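Local coordinates for CDP-4-keto-6-deoxy-D-glucose-3-dehydrase (Yersinia pseudotuberculosis, PDB 3BB8), which probably catalyses, with pyridoxal 5'-phosphate as cofactor, the C3 dehydration of CDP-4-keto-6-deoxy-D-glucose in lipopolysaccharide sugar biosynthesis, at residues A[201-204]-A[205-209]; A[232-235]-A[236-239]. The protein carries 1 engineered substitution. All blocks are in the same frame, centred on the assembly; numbering follows the deposited sequence.

Contact 1: A[201-204]-A[205-209]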
loop_
_atom_site.group_PDB
_atom_site.type_symbol
_atom_site.label_atom_id
_atom_site.label_comp_id
_atom_site.label_asym_id
_atom_site.label_seq_id
_atom_site.Cartn_x
_atom_site.Cartn_y
_atom_site.Cartn_z
ATOM N N ASP A 201 16.701 -14.551 -23.981
ATOM C CA ASP A 201 16.574 -14.712 -25.421
ATOM C C ASP A 201 16.524 -13.311 -26.026
ATOM O O ASP A 201 15.881 -13.085 -27.047
ATOM C CB ASP A 201 15.294 -15.498 -25.743
ATOM C CG ASP A 201 15.256 -16.003 -27.171
ATOM O OD1 ASP A 201 16.253 -16.620 -27.606
ATOM O OD2 ASP A 201 14.231 -15.796 -27.855
ATOM N N GLY A 202 17.200 -12.374 -25.365
ATOM C CA GLY A 202 17.239 -10.996 -25.828
ATOM C C GLY A 202 16.051 -10.126 -25.447
ATOM O O GLY A 202 16.131 -8.900 -25.528
ATOM N N LYS A 203 14.955 -10.750 -25.020
ATOM C CA LYS A 203 13.735 -10.029 -24.648
ATOM C C LYS A 203 13.650 -9.690 -23.149
ATOM O O LYS A 203 13.791 -10.565 -22.291
ATOM C CB LYS A 203 12.515 -10.858 -25.077
ATOM C CG LYS A 203 11.157 -10.201 -24.849
ATOM C CD LYS A 203 10.022 -11.144 -25.258
ATOM C CE LYS A 203 8.651 -10.502 -25.082
ATOM N NZ LYS A 203 8.526 -9.214 -25.828
ATOM N N MET A 204 13.410 -8.414 -22.855
ATOM C CA MET A 204 13.300 -7.901 -21.484
ATOM C C MET A 204 12.387 -8.743 -20.582
ATOM O O MET A 204 11.275 -9.104 -20.969
ATOM C CB MET A 204 12.783 -6.464 -21.523
ATOM C CG MET A 204 12.804 -5.761 -20.187
ATOM S SD MET A 204 14.482 -5.476 -19.615
ATOM C CE MET A 204 14.929 -4.004 -20.538
ATOM N N ALA A 205 12.860 -9.044 -19.376
ATOM C CA ALA A 205 12.091 -9.849 -18.423
ATOM C C ALA A 205 10.812 -9.157 -17.955
ATOM O O ALA A 205 10.830 -7.988 -17.589
ATOM C CB ALA A 205 12.954 -10.193 -17.218
ATOM N N GLY A 206 9.708 -9.895 -17.953
ATOM C CA GLY A 206 8.448 -9.331 -17.518
ATOM C C GLY A 206 7.512 -9.063 -18.674
ATOM O O GLY A 206 6.358 -8.667 -18.480
ATOM N N THR A 207 8.006 -9.304 -19.883
ATOM C CA THR A 207 7.221 -9.075 -21.083
ATOM C C THR A 207 6.909 -10.368 -21.835
ATOM O O THR A 207 6.481 -10.334 -22.987
ATOM C CB THR A 207 7.948 -8.090 -22.016
ATOM O OG1 THR A 207 9.059 -8.742 -22.639
ATOM C CG2 THR A 207 8.479 -6.911 -21.211
ATOM N N PHE A 208 7.114 -11.507 -21.183
ATOM C CA PHE A 208 6.827 -12.788 -21.821
ATOM C C PHE A 208 5.452 -13.269 -21.382
ATOM O O PHE A 208 4.776 -14.007 -22.101
ATOM C CB PHE A 208 7.862 -13.852 -21.432
ATOM C CG PHE A 208 9.269 -13.550 -21.892
ATOM C CD1 PHE A 208 9.991 -12.496 -21.342
ATOM C CD2 PHE A 208 9.883 -14.349 -22.857
ATOM C CE1 PHE A 208 11.301 -12.240 -21.739
ATOM C CE2 PHE A 208 11.194 -14.102 -23.262
ATOM C CZ PHE A 208 11.904 -13.044 -22.699
ATOM N N GLY A 209 5.043 -12.854 -20.188
ATOM C CA GLY A 209 3.752 -13.271 -19.677
ATOM C C GLY A 209 2.688 -12.196 -19.753
ATOM O O GLY A 209 2.887 -11.144 -20.363
#

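Contact 2: A[232-235]-A[236-239]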
loop_
_atom_site.group_PDB
_atom_site.type_symbol
_atom_site.label_atom_id
_atom_site.label_comp_id
_atom_site.label_asym_id
_atom_site.label_seq_id
_atom_site.Cartn_x
_atom_site.Cartn_y
_atom_site.Cartn_z
ATOM N N THR A 232 1.943 -4.319 -18.100
ATOM C CA THR A 232 1.353 -5.309 -18.986
ATOM C C THR A 232 1.280 -4.761 -20.400
ATOM O O THR A 232 1.590 -3.598 -20.645
ATOM C CB THR A 232 -0.085 -5.674 -18.510
ATOM O OG1 THR A 232 -0.631 -6.707 -19.340
ATOM C CG2 THR A 232 -0.997 -4.461 -18.582
ATOM N N GLN A 233 0.874 -5.607 -21.337
ATOM C CA GLN A 233 0.758 -5.179 -22.718
ATOM C C GLN A 233 -0.715 -5.143 -23.079
ATOM O O GLN A 233 -1.100 -4.654 -24.142
ATOM C CB GLN A 233 1.518 -6.148 -23.617
ATOM C CG GLN A 233 2.915 -6.441 -23.085
ATOM C CD GLN A 233 3.832 -7.017 -24.131
ATOM O OE1 GLN A 233 4.220 -6.325 -25.078
ATOM N NE2 GLN A 233 4.183 -8.292 -23.977
ATOM N N SER A 234 -1.534 -5.652 -22.164
ATOM C CA SER A 234 -2.972 -5.705 -22.349
ATOM C C SER A 234 -3.716 -4.521 -21.742
ATOM O O SER A 234 -3.597 -4.241 -20.551
ATOM C CB SER A 234 -3.513 -6.990 -21.742
ATOM O OG SER A 234 -4.909 -6.890 -21.541
ATOM N N ALA A 235 -4.496 -3.837 -22.573
ATOM C CA ALA A 235 -5.283 -2.695 -22.127
ATOM C C ALA A 235 -6.358 -3.184 -21.170
ATOM O O ALA A 235 -6.698 -2.511 -20.206
ATOM C CB ALA A 235 -5.925 -2.004 -23.319
ATOM N N GLU A 236 -6.896 -4.362 -21.438
ATOM C CA GLU A 236 -7.917 -4.915 -20.568
ATOM C C GLU A 236 -7.385 -5.160 -19.153
ATOM O O GLU A 236 -8.010 -4.751 -18.177
ATOM C CB GLU A 236 -8.452 -6.217 -21.142
ATOM C CG GLU A 236 -9.469 -6.904 -20.252
ATOM C CD GLU A 236 -9.970 -8.177 -20.881
ATOM O OE1 GLU A 236 -9.181 -8.751 -21.648
ATOM O OE2 GLU A 236 -11.117 -8.603 -20.617
ATOM N N LEU A 237 -6.231 -5.820 -19.042
ATOM C CA LEU A 237 -5.649 -6.088 -17.730
ATOM C C LEU A 237 -5.272 -4.781 -17.031
ATOM O O LEU A 237 -5.444 -4.644 -15.827
ATOM C CB LEU A 237 -4.410 -6.986 -17.854
ATOM C CG LEU A 237 -4.655 -8.408 -18.357
ATOM C CD1 LEU A 237 -3.351 -9.188 -18.340
ATOM C CD2 LEU A 237 -5.683 -9.089 -17.500
ATOM N N LYS A 238 -4.764 -3.827 -17.800
ATOM C CA LYS A 238 -4.370 -2.536 -17.270
ATOM C C LYS A 238 -5.573 -1.874 -16.605
ATOM O O LYS A 238 -5.454 -1.303 -15.514
ATOM C CB LYS A 238 -3.833 -1.667 -18.408
ATOM C CG LYS A 238 -3.345 -0.281 -18.013
ATOM C CD LYS A 238 -4.499 0.681 -17.796
ATOM C CE LYS A 238 -4.000 2.107 -17.687
ATOM N NZ LYS A 238 -5.127 3.085 -17.616
ATOM N N SER A 239 -6.732 -1.952 -17.256
ATOM C CA SER A 239 -7.942 -1.356 -16.695
ATOM C C SER A 239 -8.421 -2.073 -15.444
ATOM O O SER A 239 -8.857 -1.431 -14.500
ATOM C CB SER A 239 -9.066 -1.327 -17.732
ATOM O OG SER A 239 -8.847 -0.256 -18.631
#

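Contact 1: A[201-204]-A[205-209]
K203, M204, T207 and F208 meet in a local contact round a beta turn, where the chain leaves the short edge strand 203-204 and heads for strand 211-215 of the central sheet. The turn is type II and runs from M204 to T207. Its backbone closure, T207 N to M204 O, is weak at 3.5 Å; the hydroxyl of T207 adds a shorter bond, OG1 to M204 O at 2.8 Å, approaching in the carbonyl plane. T207 OG1 lies between its own backbone N and carbonyl carbon, a rotation (chi1 74°) that sets it beside M204 O. The chain of K203 runs straight as far as CE and slides over one face of the F208 ring in the opposite sense to that side chain. K203 CD sits over the centre of the ring, 3.7 Å from its centroid, a CH-pi contact; K203 NZ is 5.8 Å from that centroid, at most a weak cation-pi attraction. At the ring's edge K203 O lies in the plane, 3.1 Å from F208 CE1. E190 takes the backbone N-H groups of G206, F208 and G209 with its carboxylate, while M204 leans on Y74 and L75 of helix 62-75. The arrangement is a type II turn with G206 at its third position, phi 106°, joining a small antiparallel sheet to the main sheet of the aspartate aminotransferase fold.

Contact 2: A[232-235]-A[236-239]
A capped helix N-terminus joins S234 to L237: S234 is the N-cap of helix 235-245, which follows strand 228-232 of the central sheet in this aspartate aminotransferase fold. S234 OG accepts from L237 N at 3.0 Å, and the N-H points almost straight at it (176°). With OG anti to its own backbone N (chi1 162°), the hydroxyl is carried beside the carbonyl carbon and faces the first turn, whose N-H groups have no preceding helical carbonyl to bond. The S234 carbonyl then opens the regular pattern by accepting from K238 N at 3.0 Å. A235 O accepts from S239 N, again at 3.0 Å, and also receives a weak bond from S239 OG.

Just before the cap, T232 forms an ST turn: its OG1 accepts from S234 N at 3.1 Å and so ties the end of the strand to the capping residue. T232 OG1 is also hydrogen-bonded to D210 O, so two partners fix the rotation of this buried side chain. The L237 side chain crosses that of T232 at about a right angle, and beyond them both rest on I211 of the neighbouring strand 211-215. On the other branch, T232 CG2 lies against the start of K238, which reaches onward to a salt bridge between NZ and E242 OE1 within the same helix. Y79 of strand 79-83 packs against T232, A235 and K238. L237 CG presses against the capping hydroxyl, 3.5 Å from S234 OG, and its CD1 continues to T232 OG1 at 3.8 Å.

How the contacts relate
From the N terminus, contact 1 comes first: 201-209 turns the chain out of edge strand 203-204 of the small three-stranded sheet and delivers it to strand 211-215. The chain next passes into strand 228-232, antiparallel to 211-215, and contact 2 at 232-239 starts helix 235-245 from the end of that strand. The two lie in series, neither nested nor crossed, each closing its own local turn. Their centres are about 17 Å apart, yet they touch where Q233 NE2 packs 3.2 Å from T207 O. Together they flank the antiparallel pair 211-215 and 228-232, one on entry and the other on exit.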